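Local coordinates for protein diacylglycerol lipase (Aspergillus oryzae, PDB 5XK2) that probably hydrolyses mono- and diacylglycerols, as a class 3 lipase of the alpha/beta-hydrolase fold captured here in a closed conformation, at residues R95-D100 with L118-A123; G109-C114 with A189-N194; A229-T234 with A264-V269. All blocks are in the same frame, centred on the assembly; numbering follows the deposited sequence.

Interaction 1: R95-D100 with L118-A123; sequences RNWVTD and LGFWTA
W97 and F120 make the whole of this contact, as one aromatic pair. The five-membered ring of W97 and the ring of F120 meet obliquely, with centroids 5.4 Å apart and planes inclined at 43°. The phenyl ring leads with its far end: F120 CZ is 3.5 Å from W97 NE1 and 3.7 Å from W97 CZ2, so this atom lies by the N-H corner of the indole, between the pyrrole nitrogen and CZ2 of the benzo ring. W97 extends from its helix with CG anti to the backbone N (chi1 180°), and this rotamer carries the indole across a backbone gap whose shortest CA-CA distance, W97 to G119, is 9.3 Å.

No polar bond joins the two segments. Each has instead a threonine that bonds back to the carbonyl four residues earlier in its own helical turn: T99 OG1 donates to R95 O at 2.6 Å, and in 118-123 T122 OG1 donates to L118 O at 2.8 Å.

Charged contacts lead out to the second subunit, where R95 forms a salt bridge with D276 and a cation-pi contact with Y92 of that neighbouring chain.

The short helix 94-98 probably corresponds to the lid of class 3 lipases, in keeping with the closed conformation and with W97 lying near the presumed catalytic triad. F103 meets the indole edge-to-face, and P181 and L211 also touch it. F120, on the first turn of helix 118-138, packs against A157 and L161 of helix 154-168.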
loop_
_atom_site.group_PDB
_atom_site.type_symbol
_atom_site.label_atom_id
_atom_site.label_comp_id
_atom_site.label_asym_id
_atom_site.label_seq_id
_atom_site.Cartn_x
_atom_site.Cartn_y
_atom_site.Cartn_z
ATOM N N ARG A 95 2.441 1.933 0.496
ATOM C CA ARG A 95 3.542 1.565 -0.385
ATOM C C ARG A 95 4.475 2.760 -0.617
ATOM O O ARG A 95 5.687 2.598 -0.607
ATOM C CB ARG A 95 3.027 0.981 -1.718
ATOM C CG ARG A 95 2.366 1.961 -2.676
ATOM C CD ARG A 95 1.934 1.261 -3.971
ATOM N NE ARG A 95 3.068 0.931 -4.836
ATOM C CZ ARG A 95 3.003 0.130 -5.898
ATOM N NH1 ARG A 95 1.854 -0.433 -6.251
ATOM N NH2 ARG A 95 4.092 -0.103 -6.618
ATOM N N ASN A 96 3.937 3.963 -0.770
ATOM C CA ASN A 96 4.803 5.117 -0.975
ATOM C C ASN A 96 5.616 5.437 0.271
ATOM O O ASN A 96 6.769 5.868 0.189
ATOM C CB ASN A 96 3.984 6.330 -1.408
ATOM C CG ASN A 96 3.548 6.242 -2.865
ATOM O OD1 ASN A 96 3.831 5.255 -3.553
ATOM N ND2 ASN A 96 2.848 7.268 -3.337
ATOM N N TRP A 97 5.018 5.196 1.433
ATOM C CA TRP A 97 5.690 5.444 2.699
ATOM C C TRP A 97 6.913 4.531 2.869
ATOM O O TRP A 97 7.962 4.962 3.347
ATOM C CB TRP A 97 4.696 5.235 3.845
ATOM C CG TRP A 97 5.253 5.453 5.190
ATOM C CD1 TRP A 97 5.901 6.561 5.635
ATOM C CD2 TRP A 97 5.191 4.546 6.304
ATOM N NE1 TRP A 97 6.260 6.400 6.951
ATOM C CE2 TRP A 97 5.837 5.171 7.384
ATOM C CE3 TRP A 97 4.657 3.262 6.485
ATOM C CZ2 TRP A 97 5.974 4.560 8.632
ATOM C CZ3 TRP A 97 4.793 2.656 7.728
ATOM C CH2 TRP A 97 5.445 3.305 8.783
ATOM N N VAL A 98 6.766 3.260 2.496
ATOM C CA VAL A 98 7.850 2.305 2.714
ATOM C C VAL A 98 8.790 2.063 1.532
ATOM O O VAL A 98 9.853 1.472 1.729
ATOM C CB VAL A 98 7.296 0.912 3.152
ATOM C CG1 VAL A 98 6.441 1.039 4.406
ATOM C CG2 VAL A 98 6.516 0.247 2.025
ATOM N N THR A 99 8.444 2.528 0.329
ATOM C CA THR A 99 9.173 2.086 -0.872
ATOM C C THR A 99 10.664 2.467 -0.865
ATOM O O THR A 99 11.498 1.688 -1.333
ATOM C CB THR A 99 8.493 2.606 -2.152
ATOM O OG1 THR A 99 7.324 1.816 -2.401
ATOM C CG2 THR A 99 9.406 2.474 -3.372
ATOM N N ASP A 100 11.011 3.620 -0.301
ATOM C CA ASP A 100 12.424 3.993 -0.141
ATOM C C ASP A 100 13.187 3.133 0.877
ATOM O O ASP A 100 14.418 3.033 0.821
ATOM C CB ASP A 100 12.539 5.453 0.280
ATOM C CG ASP A 100 12.412 6.404 -0.881
ATOM O OD1 ASP A 100 12.438 5.940 -2.041
ATOM O OD2 ASP A 100 12.288 7.621 -0.629
ATOM N N LEU A 118 11.777 12.149 10.304
ATOM C CA LEU A 118 11.752 13.407 9.557
ATOM C C LEU A 118 10.419 13.664 8.862
ATOM O O LEU A 118 9.885 14.778 8.911
ATOM C CB LEU A 118 12.874 13.426 8.514
ATOM C CG LEU A 118 12.835 14.630 7.558
ATOM C CD1 LEU A 118 13.089 15.928 8.289
ATOM C CD2 LEU A 118 13.839 14.428 6.436
ATOM N N GLY A 119 9.878 12.633 8.225
ATOM C CA GLY A 119 8.640 12.803 7.477
ATOM C C GLY A 119 7.495 13.260 8.362
ATOM O O GLY A 119 6.757 14.201 8.028
ATOM N N PHE A 120 7.317 12.580 9.489
ATOM C CA PHE A 120 6.203 12.897 10.384
ATOM C C PHE A 120 6.419 14.245 11.065
ATOM O O PHE A 120 5.463 15.015 11.269
ATOM C CB PHE A 120 6.028 11.806 11.446
ATOM C CG PHE A 120 5.677 10.460 10.892
ATOM C CD1 PHE A 120 4.649 10.313 9.961
ATOM C CD2 PHE A 120 6.360 9.333 11.314
ATOM C CE1 PHE A 120 4.333 9.047 9.459
ATOM C CE2 PHE A 120 6.050 8.078 10.824
ATOM C CZ PHE A 120 5.038 7.937 9.885
ATOM N N TRP A 121 7.669 14.544 11.414
ATOM C CA TRP A 121 7.951 15.825 12.058
ATOM C C TRP A 121 7.681 16.956 11.065
ATOM O O TRP A 121 7.110 17.979 11.422
ATOM C CB TRP A 121 9.397 15.895 12.570
ATOM C CG TRP A 121 9.694 17.222 13.261
ATOM C CD1 TRP A 121 10.512 18.220 12.813
ATOM C CD2 TRP A 121 9.149 17.679 14.504
ATOM N NE1 TRP A 121 10.521 19.267 13.719
ATOM C CE2 TRP A 121 9.692 18.955 14.761
ATOM C CE3 TRP A 121 8.266 17.122 15.437
ATOM C CZ2 TRP A 121 9.364 19.686 15.904
ATOM C CZ3 TRP A 121 7.945 17.847 16.571
ATOM C CH2 TRP A 121 8.495 19.117 16.799
ATOM N N THR A 122 8.091 16.752 9.818
ATOM C CA THR A 122 7.830 17.733 8.754
ATOM C C THR A 122 6.326 17.980 8.569
ATOM O O THR A 122 5.888 19.136 8.462
ATOM C CB THR A 122 8.459 17.280 7.424
ATOM O OG1 THR A 122 9.884 17.205 7.587
ATOM C CG2 THR A 122 8.123 18.274 6.302
ATOM N N ALA A 123 5.546 16.903 8.579
ATOM C CA ALA A 123 4.099 17.011 8.426
ATOM C C ALA A 123 3.496 17.898 9.519
ATOM O O ALA A 123 2.662 18.758 9.242
ATOM C CB ALA A 123 3.458 15.631 8.439
#

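Interaction 2: G109-C114 with A189-N194; sequences GLCDGC and AEFITN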
loop_
_atom_site.group_PDB
_atom_site.type_symbol
_atom_site.label_atom_id
_atom_site.label_comp_id
_atom_site.label_asym_id
_atom_site.label_seq_id
_atom_site.Cartn_x
_atom_site.Cartn_y
_atom_site.Cartn_z
ATOM N N GLY A 109 14.046 19.593 18.412
ATOM C CA GLY A 109 14.264 20.657 19.379
ATOM C C GLY A 109 13.427 20.473 20.632
ATOM O O GLY A 109 12.993 21.454 21.246
ATOM N N LEU A 110 13.130 19.219 20.969
ATOM C CA LEU A 110 12.289 18.940 22.129
ATOM C C LEU A 110 12.978 18.537 23.423
ATOM O O LEU A 110 12.420 18.737 24.495
ATOM C CB LEU A 110 11.304 17.822 21.777
ATOM C CG LEU A 110 10.379 18.121 20.598
ATOM C CD1 LEU A 110 9.477 16.932 20.305
ATOM C CD2 LEU A 110 9.564 19.384 20.880
ATOM N N CYS A 111 14.200 18.023 23.327
ATOM C CA CYS A 111 14.905 17.493 24.494
ATOM C C CYS A 111 16.299 17.027 24.102
ATOM O O CYS A 111 16.617 16.892 22.913
ATOM C CB CYS A 111 14.125 16.344 25.171
ATOM S SG CYS A 111 13.294 15.101 24.100
ATOM N N ASP A 112 17.135 16.786 25.109
ATOM C CA ASP A 112 18.537 16.487 24.850
ATOM C C ASP A 112 18.711 15.139 24.145
ATOM O O ASP A 112 18.301 14.096 24.669
ATOM C CB ASP A 112 19.329 16.469 26.158
ATOM C CG ASP A 112 19.384 17.828 26.839
ATOM O OD1 ASP A 112 19.024 18.851 26.206
ATOM O OD2 ASP A 112 19.805 17.862 28.014
ATOM N N GLY A 113 19.349 15.172 22.980
ATOM C CA GLY A 113 19.633 13.985 22.194
ATOM C C GLY A 113 18.400 13.403 21.517
ATOM O O GLY A 113 18.448 12.301 20.964
ATOM N N CYS A 114 17.301 14.147 21.557
ATOM C CA CYS A 114 16.039 13.630 21.022
ATOM C C CYS A 114 15.993 13.759 19.509
ATOM O O CYS A 114 16.448 14.757 18.941
ATOM C CB CYS A 114 14.871 14.352 21.682
ATOM S SG CYS A 114 14.764 13.886 23.440
ATOM N N ALA A 189 11.492 9.019 22.904
ATOM C CA ALA A 189 10.392 8.171 23.371
ATOM C C ALA A 189 10.277 8.211 24.888
ATOM O O ALA A 189 9.173 8.234 25.411
ATOM C CB ALA A 189 10.567 6.743 22.897
ATOM N N GLU A 190 11.409 8.258 25.599
ATOM C CA GLU A 190 11.349 8.368 27.064
ATOM C C GLU A 190 10.760 9.709 27.491
ATOM O O GLU A 190 9.958 9.784 28.420
ATOM C CB GLU A 190 12.748 8.184 27.694
ATOM C CG GLU A 190 13.346 6.806 27.361
ATOM C CD GLU A 190 14.727 6.580 27.968
ATOM O OE1 GLU A 190 15.128 7.358 28.861
ATOM O OE2 GLU A 190 15.394 5.615 27.534
ATOM N N PHE A 191 11.156 10.774 26.806
ATOM C CA PHE A 191 10.603 12.094 27.093
ATOM C C PHE A 191 9.081 12.129 26.922
ATOM O O PHE A 191 8.360 12.589 27.818
ATOM C CB PHE A 191 11.271 13.134 26.187
ATOM C CG PHE A 191 10.792 14.543 26.408
ATOM C CD1 PHE A 191 11.105 15.227 27.571
ATOM C CD2 PHE A 191 10.046 15.187 25.438
ATOM C CE1 PHE A 191 10.673 16.541 27.762
ATOM C CE2 PHE A 191 9.601 16.495 25.625
ATOM C CZ PHE A 191 9.910 17.169 26.784
ATOM N N ILE A 192 8.592 11.634 25.784
ATOM C CA ILE A 192 7.152 11.678 25.514
ATOM C C ILE A 192 6.396 10.811 26.520
ATOM O O ILE A 192 5.387 11.219 27.087
ATOM C CB ILE A 192 6.845 11.236 24.074
ATOM C CG1 ILE A 192 7.525 12.194 23.082
ATOM C CG2 ILE A 192 5.322 11.155 23.865
ATOM C CD1 ILE A 192 7.341 11.795 21.620
ATOM N N THR A 193 6.915 9.608 26.754
ATOM C CA THR A 193 6.320 8.681 27.711
ATOM C C THR A 193 6.132 9.334 29.077
ATOM O O THR A 193 5.078 9.229 29.703
ATOM C CB THR A 193 7.220 7.419 27.834
ATOM O OG1 THR A 193 7.201 6.733 26.579
ATOM C CG2 THR A 193 6.754 6.475 28.963
ATOM N N ASN A 194 7.170 10.021 29.553
ATOM C CA ASN A 194 7.078 10.583 30.883
ATOM C C ASN A 194 6.313 11.906 30.944
ATOM O O ASN A 194 6.055 12.419 32.029
ATOM C CB ASN A 194 8.483 10.718 31.465
ATOM C CG ASN A 194 9.025 9.367 31.894
ATOM O OD1 ASN A 194 8.419 8.713 32.720
ATOM N ND2 ASN A 194 10.139 8.945 31.317
#
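The F191 ring receives C111 and L110 over one and the same face. C111 CB is 4.1 Å from the ring centroid and only 14° off the ring normal, which makes it a CH-pi contact, and L110 O sits over the CZ side at 3.7 Å from F191 CZ. The sulfur approaches more obliquely: C111 SG is 3.9 Å from the centroid at 34° off the normal, a sulfur-aromatic contact shifted toward the root of the ring, with F191 CG 3.4 Å from C111 SG. L110 adds a looser apolar touch, its CB lying 4.4 Å from F191 CE2.

The disulfide fixes that sulfur. C111 SG and C114 SG are 2.0 Å apart and bridge the two ends of a type II beta turn, whose backbone bond runs from C114 N to C111 O at 3.1 Å. Lodged between its backbone N and carbonyl carbon (chi1 41°), C111 SG turns toward both C114 and the ring.

Near the surface, the contact lays the loop between strands 105-106 and 116-117, with its disulfide-bridged turn, against helix 186-195. G113 O is bound by N185 ND2 just ahead of that helix, and L188 on it touches L110, C111 and C114. Helix 154-168 lies alongside, with D165 against L110, T168 against F191, and A164 and R167 against I192.

Interaction 3: A229-T234 with A264-V269; sequences APDNTT and AFHSHV
H266 ND1 donates to D231 OD2 at 2.6 Å. An N-H...O angle of 160° and an acceptor close to the imidazole plane show the bond to be well directed, and OD2 offers its syn lone pair. The carboxylate as a whole is turned 64° against the ring. With CG between its backbone N and carbonyl carbon (chi1 65°), H266 turns ND1 to D231. The adjacent carboxylate charge would probably favour the protonated imidazole.

The second carboxylate oxygen is served by a water, which donates to D231 OD1 at 2.8 Å and to S267 OG at 2.7 Å. The aspartate thereby reaches two successive residues, one directly and one through solvent.

Further out, S267 OG lies over one face of the H266 ring, offset toward its rim, and is hydrogen-bonded to D205. W270 packs on D231, and T99 of the second subunit packs on H266.

This His-carboxylate hydrogen bond ties the loop after strand 224-227 to the loop carrying H268. The bond to D231 lies two residues before H268, which bonds to S153 OG through NE2 and to D206 OD2 through ND1, geometry consistent with the Ser-His-Asp triad of alpha/beta-hydrolase lipases.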
loop_
_atom_site.group_PDB
_atom_site.type_symbol
_atom_site.label_atom_id
_atom_site.label_comp_id
_atom_site.label_asym_id
_atom_site.label_seq_id
_atom_site.Cartn_x
_atom_site.Cartn_y
_atom_site.Cartn_z
ATOM N N ALA A 229 -8.651 -8.469 20.125
ATOM C CA ALA A 229 -9.940 -8.879 19.565
ATOM C C ALA A 229 -9.847 -9.173 18.060
ATOM O O ALA A 229 -9.075 -8.524 17.358
ATOM C CB ALA A 229 -10.966 -7.782 19.818
ATOM N N PRO A 230 -10.671 -10.103 17.545
ATOM C CA PRO A 230 -10.746 -10.285 16.093
ATOM C C PRO A 230 -11.248 -9.017 15.378
ATOM O O PRO A 230 -11.977 -8.184 15.970
ATOM C CB PRO A 230 -11.760 -11.430 15.925
ATOM C CG PRO A 230 -11.761 -12.137 17.237
ATOM C CD PRO A 230 -11.542 -11.051 18.268
ATOM N N ASP A 231 -10.888 -8.882 14.102
ATOM C CA ASP A 231 -11.444 -7.821 13.266
ATOM C C ASP A 231 -12.968 -7.758 13.322
ATOM O O ASP A 231 -13.632 -8.796 13.308
ATOM C CB ASP A 231 -11.086 -8.020 11.791
ATOM C CG ASP A 231 -9.603 -7.957 11.506
ATOM O OD1 ASP A 231 -8.816 -7.514 12.365
ATOM O OD2 ASP A 231 -9.241 -8.353 10.376
ATOM N N ASN A 232 -13.501 -6.538 13.377
ATOM C CA ASN A 232 -14.944 -6.292 13.227
ATOM C C ASN A 232 -15.731 -7.015 14.297
ATOM O O ASN A 232 -16.744 -7.663 14.025
ATOM C CB ASN A 232 -15.409 -6.708 11.833
ATOM C CG ASN A 232 -16.686 -6.012 11.395
ATOM O OD1 ASN A 232 -17.203 -5.117 12.076
ATOM N ND2 ASN A 232 -17.190 -6.408 10.235
ATOM N N THR A 233 -15.235 -6.919 15.530
ATOM C CA THR A 233 -15.962 -7.445 16.671
ATOM C C THR A 233 -15.903 -6.433 17.803
ATOM O O THR A 233 -15.041 -5.571 17.821
ATOM C CB THR A 233 -15.395 -8.802 17.186
ATOM O OG1 THR A 233 -14.085 -8.604 17.743
ATOM C CG2 THR A 233 -15.356 -9.842 16.068
ATOM N N THR A 234 -16.811 -6.578 18.759
ATOM C CA THR A 234 -16.821 -5.698 19.925
ATOM C C THR A 234 -15.650 -6.054 20.828
ATOM O O THR A 234 -15.513 -7.194 21.242
ATOM C CB THR A 234 -18.139 -5.830 20.704
ATOM O OG1 THR A 234 -19.222 -5.390 19.873
ATOM C CG2 THR A 234 -18.097 -4.987 21.996
ATOM N N ALA A 264 -0.795 -9.206 6.953
ATOM C CA ALA A 264 -1.450 -8.854 8.220
ATOM C C ALA A 264 -2.078 -7.460 8.151
ATOM O O ALA A 264 -2.579 -6.944 9.151
ATOM C CB ALA A 264 -0.471 -8.939 9.370
ATOM N N PHE A 265 -2.059 -6.834 6.976
ATOM C CA PHE A 265 -2.541 -5.472 6.883
ATOM C C PHE A 265 -4.007 -5.311 7.311
ATOM O O PHE A 265 -4.388 -4.263 7.815
ATOM C CB PHE A 265 -2.353 -4.915 5.471
ATOM C CG PHE A 265 -2.484 -3.439 5.426
ATOM C CD1 PHE A 265 -1.444 -2.637 5.845
ATOM C CD2 PHE A 265 -3.682 -2.848 5.050
ATOM C CE1 PHE A 265 -1.573 -1.270 5.847
ATOM C CE2 PHE A 265 -3.819 -1.470 5.046
ATOM C CZ PHE A 265 -2.765 -0.683 5.447
ATOM N N HIS A 266 -4.815 -6.357 7.160
ATOM C CA HIS A 266 -6.206 -6.298 7.614
ATOM C C HIS A 266 -6.295 -5.811 9.069
ATOM O O HIS A 266 -7.213 -5.083 9.428
ATOM C CB HIS A 266 -6.870 -7.675 7.475
ATOM C CG HIS A 266 -6.281 -8.721 8.369
ATOM N ND1 HIS A 266 -6.813 -9.033 9.604
ATOM C CD2 HIS A 266 -5.171 -9.490 8.233
ATOM C CE1 HIS A 266 -6.074 -9.972 10.176
ATOM N NE2 HIS A 266 -5.074 -10.268 9.366
ATOM N N SER A 267 -5.316 -6.194 9.888
ATOM C CA SER A 267 -5.315 -5.824 11.312
ATOM C C SER A 267 -5.201 -4.315 11.504
ATOM O O SER A 267 -5.642 -3.770 12.511
ATOM C CB SER A 267 -4.168 -6.519 12.048
ATOM O OG SER A 267 -4.399 -7.931 12.048
ATOM N N HIS A 268 -4.610 -3.641 10.521
ATOM C CA HIS A 268 -4.351 -2.205 10.634
ATOM C C HIS A 268 -5.615 -1.363 10.615
ATOM O O HIS A 268 -5.608 -0.248 11.143
ATOM C CB HIS A 268 -3.429 -1.737 9.484
ATOM C CG HIS A 268 -2.942 -0.327 9.624
ATOM N ND1 HIS A 268 -2.210 0.106 10.710
ATOM C CD2 HIS A 268 -3.023 0.731 8.778
ATOM C CE1 HIS A 268 -1.885 1.380 10.538
ATOM N NE2 HIS A 268 -2.364 1.781 9.372
ATOM N N VAL A 269 -6.674 -1.845 9.961
ATOM C CA VAL A 269 -7.830 -0.987 9.763
ATOM C C VAL A 269 -8.926 -1.208 10.790
ATOM O O VAL A 269 -9.910 -0.473 10.778
ATOM C CB VAL A 269 -8.405 -1.137 8.332
ATOM C CG1 VAL A 269 -7.284 -0.939 7.322
ATOM C CG2 VAL A 269 -9.045 -2.509 8.139
HETATM O O HOH W 1 -6.602 -8.875 13.347
#

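How the interactions relate
Interactions 1 and 2 interlock along the chain: their segments come in the order 95-100, 109-114, 118-123, 189-194, all within the class 3 lipase range. Their centres are 21 Å apart, yet they touch where W121 CZ3 meets L110 CD1 at 4.1 Å, and both lean on helix 154-168. Interaction 3 follows later in the chain, with its centre 24 Å from interaction 1 and 31 Å from interaction 2, on the opposite side of the chain's centre from the latter. Interactions 1 and 3 approach to about 7 Å between nearest atoms and both touch the second subunit, placing the probable lid helix and the loop of the presumed catalytic histidine at the dimer interface.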